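Local coordinates for phosphoribosylaminoimidazole carboxylase (Bombyx mori, PDB 4JA0), which probably catalyses two steps of de novo purine biosynthesis, combining AIR carboxylase and SAICAR synthetase activities in one chain, at residues I59-L71 with V206-L218. Sequence-based numbering, arbitrary orientation.
Sequences ISNQTNAKVFEIL and VLADVIDSDSWRL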
loop_
_atom_site.group_PDB
_atom_site.type_symbol
_atom_site.label_atom_id
_atom_site.label_comp_id
_atom_site.label_asym_id
_atom_site.label_seq_id
_atom_site.Cartn_x
_atom_site.Cartn_y
_atom_site.Cartn_z
ATOM N N ILE A 59 48.728 32.363 34.576
ATOM C CA ILE A 59 48.442 32.214 33.155
ATOM C C ILE A 59 47.850 30.839 32.873
ATOM O O ILE A 59 46.830 30.705 32.191
ATOM C CB ILE A 59 49.724 32.353 32.300
ATOM C CG1 ILE A 59 50.431 33.690 32.560
ATOM C CG2 ILE A 59 49.405 32.163 30.817
ATOM C CD1 ILE A 59 49.654 34.896 32.076
ATOM N N SER A 60 48.490 29.813 33.417
ATOM C CA SER A 60 48.013 28.451 33.240
ATOM C C SER A 60 46.626 28.237 33.814
ATOM O O SER A 60 45.747 27.756 33.111
ATOM C CB SER A 60 48.983 27.460 33.873
ATOM O OG SER A 60 50.201 27.452 33.156
ATOM N N ASN A 61 46.417 28.652 35.059
ATOM C CA ASN A 61 45.148 28.430 35.743
ATOM C C ASN A 61 44.004 29.038 34.930
ATOM O O ASN A 61 42.951 28.411 34.723
ATOM C CB ASN A 61 45.196 29.024 37.158
ATOM C CG ASN A 61 44.112 28.476 38.068
ATOM O OD1 ASN A 61 44.092 27.292 38.367
ATOM N ND2 ASN A 61 43.222 29.339 38.531
ATOM N N GLN A 62 44.225 30.246 34.424
ATOM C CA GLN A 62 43.189 30.878 33.621
ATOM C C GLN A 62 43.012 30.179 32.274
ATOM O O GLN A 62 41.885 29.979 31.825
ATOM C CB GLN A 62 43.479 32.364 33.404
ATOM C CG GLN A 62 43.370 33.211 34.650
ATOM C CD GLN A 62 43.690 34.653 34.355
ATOM O OE1 GLN A 62 44.762 34.969 33.835
ATOM N NE2 GLN A 62 42.769 35.545 34.697
ATOM N N THR A 63 44.119 29.781 31.653
ATOM C CA THR A 63 44.039 29.092 30.376
ATOM C C THR A 63 43.199 27.841 30.578
ATOM O O THR A 63 42.209 27.599 29.894
ATOM C CB THR A 63 45.427 28.675 29.851
ATOM O OG1 THR A 63 46.287 29.819 29.735
ATOM C CG2 THR A 63 45.298 27.944 28.504
ATOM N N ASN A 64 43.576 27.089 31.595
ATOM C CA ASN A 64 42.914 25.854 31.932
ATOM C C ASN A 64 41.417 25.982 32.218
ATOM O O ASN A 64 40.613 25.247 31.663
ATOM C CB ASN A 64 43.581 25.294 33.166
ATOM C CG ASN A 64 43.282 23.881 33.354
ATOM O OD1 ASN A 64 43.361 23.100 32.412
ATOM N ND2 ASN A 64 42.871 23.521 34.558
ATOM N N ALA A 65 41.063 26.904 33.105
ATOM C CA ALA A 65 39.678 27.091 33.521
ATOM C C ALA A 65 38.787 27.418 32.334
ATOM O O ALA A 65 37.605 27.028 32.281
ATOM C CB ALA A 65 39.585 28.194 34.560
ATOM N N LYS A 66 39.365 28.145 31.386
ATOM C CA LYS A 66 38.637 28.561 30.204
ATOM C C LYS A 66 38.346 27.354 29.307
ATOM O O LYS A 66 37.207 27.162 28.853
ATOM C CB LYS A 66 39.424 29.651 29.459
ATOM N N VAL A 67 39.359 26.522 29.097
ATOM C CA VAL A 67 39.208 25.317 28.292
ATOM C C VAL A 67 38.149 24.408 28.893
ATOM O O VAL A 67 37.236 23.978 28.196
ATOM C CB VAL A 67 40.566 24.564 28.153
ATOM C CG1 VAL A 67 40.379 23.153 27.593
ATOM C CG2 VAL A 67 41.539 25.367 27.295
ATOM N N PHE A 68 38.231 24.160 30.194
ATOM C CA PHE A 68 37.302 23.238 30.841
ATOM C C PHE A 68 35.882 23.783 30.775
ATOM O O PHE A 68 34.939 23.020 30.626
ATOM C CB PHE A 68 37.742 22.936 32.283
ATOM C CG PHE A 68 38.828 21.883 32.383
ATOM C CD1 PHE A 68 39.820 21.980 33.343
ATOM C CD2 PHE A 68 38.889 20.827 31.484
ATOM C CE1 PHE A 68 40.834 21.023 33.422
ATOM C CE2 PHE A 68 39.898 19.868 31.568
ATOM C CZ PHE A 68 40.868 19.973 32.534
ATOM N N GLU A 69 35.743 25.105 30.800
ATOM C CA GLU A 69 34.432 25.725 30.664
ATOM C C GLU A 69 33.884 25.451 29.269
ATOM O O GLU A 69 32.685 25.160 29.102
ATOM C CB GLU A 69 34.499 27.238 30.910
ATOM N N ILE A 70 34.755 25.496 28.272
ATOM C CA ILE A 70 34.305 25.219 26.926
ATOM C C ILE A 70 33.875 23.760 26.822
ATOM O O ILE A 70 32.842 23.450 26.201
ATOM C CB ILE A 70 35.413 25.489 25.904
ATOM C CG1 ILE A 70 35.810 26.973 25.934
ATOM C CG2 ILE A 70 35.013 24.995 24.514
ATOM C CD1 ILE A 70 36.920 27.320 24.962
ATOM N N LEU A 71 34.616 22.870 27.486
ATOM C CA LEU A 71 34.333 21.442 27.347
ATOM C C LEU A 71 33.125 20.999 28.150
ATOM O O LEU A 71 32.429 20.058 27.755
ATOM C CB LEU A 71 35.564 20.603 27.719
ATOM C CG LEU A 71 36.680 20.687 26.674
ATOM C CD1 LEU A 71 37.944 19.954 27.144
ATOM C CD2 LEU A 71 36.178 20.124 25.344
ATOM N N VAL A 206 36.380 10.634 34.269
ATOM C CA VAL A 206 36.276 12.065 34.031
ATOM C C VAL A 206 37.574 12.613 33.428
ATOM O O VAL A 206 38.660 12.089 33.700
ATOM C CB VAL A 206 35.890 12.838 35.333
ATOM C CG1 VAL A 206 34.532 12.369 35.870
ATOM C CG2 VAL A 206 36.940 12.649 36.385
ATOM N N LEU A 207 37.452 13.629 32.574
ATOM C CA LEU A 207 38.621 14.348 32.056
ATOM C C LEU A 207 39.146 15.186 33.205
ATOM O O LEU A 207 38.417 16.031 33.738
ATOM C CB LEU A 207 38.221 15.235 30.883
ATOM C CG LEU A 207 39.324 16.136 30.364
ATOM C CD1 LEU A 207 40.383 15.325 29.660
ATOM C CD2 LEU A 207 38.739 17.176 29.431
ATOM N N ALA A 208 40.401 14.986 33.591
ATOM C CA ALA A 208 40.740 15.371 34.948
ATOM C C ALA A 208 42.034 16.114 35.225
ATOM O O ALA A 208 42.257 16.548 36.364
ATOM C CB ALA A 208 40.676 14.140 35.818
ATOM N N ASP A 209 42.893 16.278 34.234
ATOM C CA ASP A 209 44.177 16.911 34.540
ATOM C C ASP A 209 44.102 18.428 34.410
ATOM O O ASP A 209 43.401 19.103 35.159
ATOM C CB ASP A 209 45.312 16.321 33.681
ATOM C CG ASP A 209 46.703 16.756 34.154
ATOM O OD1 ASP A 209 47.676 16.625 33.371
ATOM O OD2 ASP A 209 46.816 17.233 35.308
ATOM N N VAL A 210 44.864 18.940 33.455
ATOM C CA VAL A 210 45.031 20.350 33.223
ATOM C C VAL A 210 45.279 20.477 31.731
ATOM O O VAL A 210 46.103 19.761 31.174
ATOM C CB VAL A 210 46.229 20.874 34.003
ATOM C CG1 VAL A 210 46.843 22.052 33.294
ATOM C CG2 VAL A 210 45.810 21.237 35.414
ATOM N N ILE A 211 44.557 21.360 31.060
ATOM C CA ILE A 211 44.866 21.608 29.668
ATOM C C ILE A 211 45.268 23.074 29.561
ATOM O O ILE A 211 44.422 23.958 29.687
ATOM C CB ILE A 211 43.671 21.265 28.732
ATOM C CG1 ILE A 211 43.097 19.886 29.074
ATOM C CG2 ILE A 211 44.089 21.312 27.272
ATOM C CD1 ILE A 211 41.881 19.498 28.252
ATOM N N ASP A 212 46.563 23.332 29.373
ATOM C CA ASP A 212 47.051 24.698 29.194
ATOM C C ASP A 212 48.025 24.752 28.014
ATOM O O ASP A 212 47.993 23.868 27.158
ATOM C CB ASP A 212 47.695 25.249 30.479
ATOM C CG ASP A 212 48.857 24.393 30.984
ATOM O OD1 ASP A 212 49.511 23.738 30.149
ATOM O OD2 ASP A 212 49.158 24.419 32.208
ATOM N N SER A 213 48.886 25.770 27.962
ATOM C CA SER A 213 49.861 25.864 26.869
ATOM C C SER A 213 50.981 24.856 26.983
ATOM O O SER A 213 51.822 24.767 26.089
ATOM C CB SER A 213 50.445 27.262 26.715
ATOM O OG SER A 213 49.479 28.165 26.218
ATOM N N ASP A 214 50.991 24.089 28.068
ATOM C CA ASP A 214 51.947 22.992 28.193
ATOM C C ASP A 214 51.358 21.705 27.610
ATOM O O ASP A 214 52.078 20.787 27.271
ATOM C CB ASP A 214 52.331 22.783 29.665
ATOM C CG ASP A 214 53.060 23.991 30.265
ATOM O OD1 ASP A 214 53.793 24.684 29.522
ATOM O OD2 ASP A 214 52.889 24.260 31.476
ATOM N N SER A 215 50.045 21.693 27.424
ATOM C CA SER A 215 49.330 20.503 27.006
ATOM C C SER A 215 49.228 20.368 25.494
ATOM O O SER A 215 48.942 19.282 24.982
ATOM C CB SER A 215 47.906 20.527 27.576
ATOM O OG SER A 215 47.886 20.885 28.944
ATOM N N TRP A 216 49.483 21.446 24.771
ATOM C CA TRP A 216 49.223 21.426 23.341
ATOM C C TRP A 216 50.274 22.058 22.448
ATOM O O TRP A 216 51.279 22.593 22.909
ATOM C CB TRP A 216 47.843 22.033 23.044
ATOM C CG TRP A 216 47.667 23.490 23.416
ATOM C CD1 TRP A 216 48.594 24.483 23.332
ATOM C CD2 TRP A 216 46.473 24.102 23.922
ATOM N NE1 TRP A 216 48.058 25.673 23.750
ATOM C CE2 TRP A 216 46.758 25.470 24.124
ATOM C CE3 TRP A 216 45.186 23.628 24.215
ATOM C CZ2 TRP A 216 45.807 26.369 24.611
ATOM C CZ3 TRP A 216 44.239 24.523 24.695
ATOM C CH2 TRP A 216 44.554 25.878 24.889
ATOM N N ARG A 217 50.019 21.993 21.152
ATOM C CA ARG A 217 50.890 22.594 20.162
ATOM C C ARG A 217 50.032 23.510 19.285
ATOM O O ARG A 217 49.119 23.053 18.599
ATOM C CB ARG A 217 51.562 21.486 19.364
ATOM C CG ARG A 217 52.753 21.907 18.552
ATOM C CD ARG A 217 53.562 20.683 18.173
ATOM N NE ARG A 217 54.555 20.331 19.186
ATOM C CZ ARG A 217 54.977 19.090 19.443
ATOM N NH1 ARG A 217 54.474 18.046 18.791
ATOM N NH2 ARG A 217 55.896 18.885 20.380
ATOM N N LEU A 218 50.293 24.812 19.339
ATOM C CA LEU A 218 49.430 25.781 18.675
ATOM C C LEU A 218 50.123 26.539 17.571
ATOM O O LEU A 218 51.131 27.188 17.818
ATOM C CB LEU A 218 48.923 26.807 19.696
ATOM C CG LEU A 218 47.424 26.833 19.977
ATOM C CD1 LEU A 218 47.070 27.978 20.898
ATOM C CD2 LEU A 218 46.697 26.986 18.672
#
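Asn64 OD1, on the helix, accepts the backbone N-H of Ile211 with an N-H...O angle of 147°, the donor tilted 27° from the amide carbonyl plane. The separation of Asn64 OD1 from Ile211 N, 2.5 Å, is doubtfully short at this resolution; OD1 also lies close to Ile211 O, but both are acceptors and do not bond. The amide gets there because CG stands anti to the backbone N (chi1 -162°), which turns it to the loop. Ile211 is thus met through both its backbone polar groups: its O receives a CA-H...O contact from Asn64 CA at 3.3 Å. Next along, Asp212 N gives its proton to Ser215 OG at 2.8 Å, and that hydroxyl in turn donates to Val210 O. Asp212 OD1 takes the N-H of Asp214 from above the carboxylate plane at 2.6 Å, which defines an Asx turn. Asp212 OD2 lies 3.3 Å from Ser60 OG, a weak hydrogen bond whose proton could instead go to Lys56 O, also weakly. Within the SAICAR synthetase region, this loop joins strand 205-207 to strand 216-220, both antiparallel neighbours of strand 188-200, and helix 57-74 packs across it. Thr63 OG1 is satisfied inside the helix by Ile59 O, which takes Thr63 N as well, the two donors reaching it from opposite faces of the carbonyl plane; the methyl CG2 is turned to Asp212 CA. Apolar contacts continue along the helix: Val67 CG2 meets Trp216 CZ3 at 3.8 Å, while Val67 CG1 packs on Ile211 CB. Phe68 presents its ring edge to Asp209 O, in plane and 3.6 Å from CE1, and CE2 touches Leu207 CD2, the methyl that Leu71 CD1 also meets at 3.7 Å.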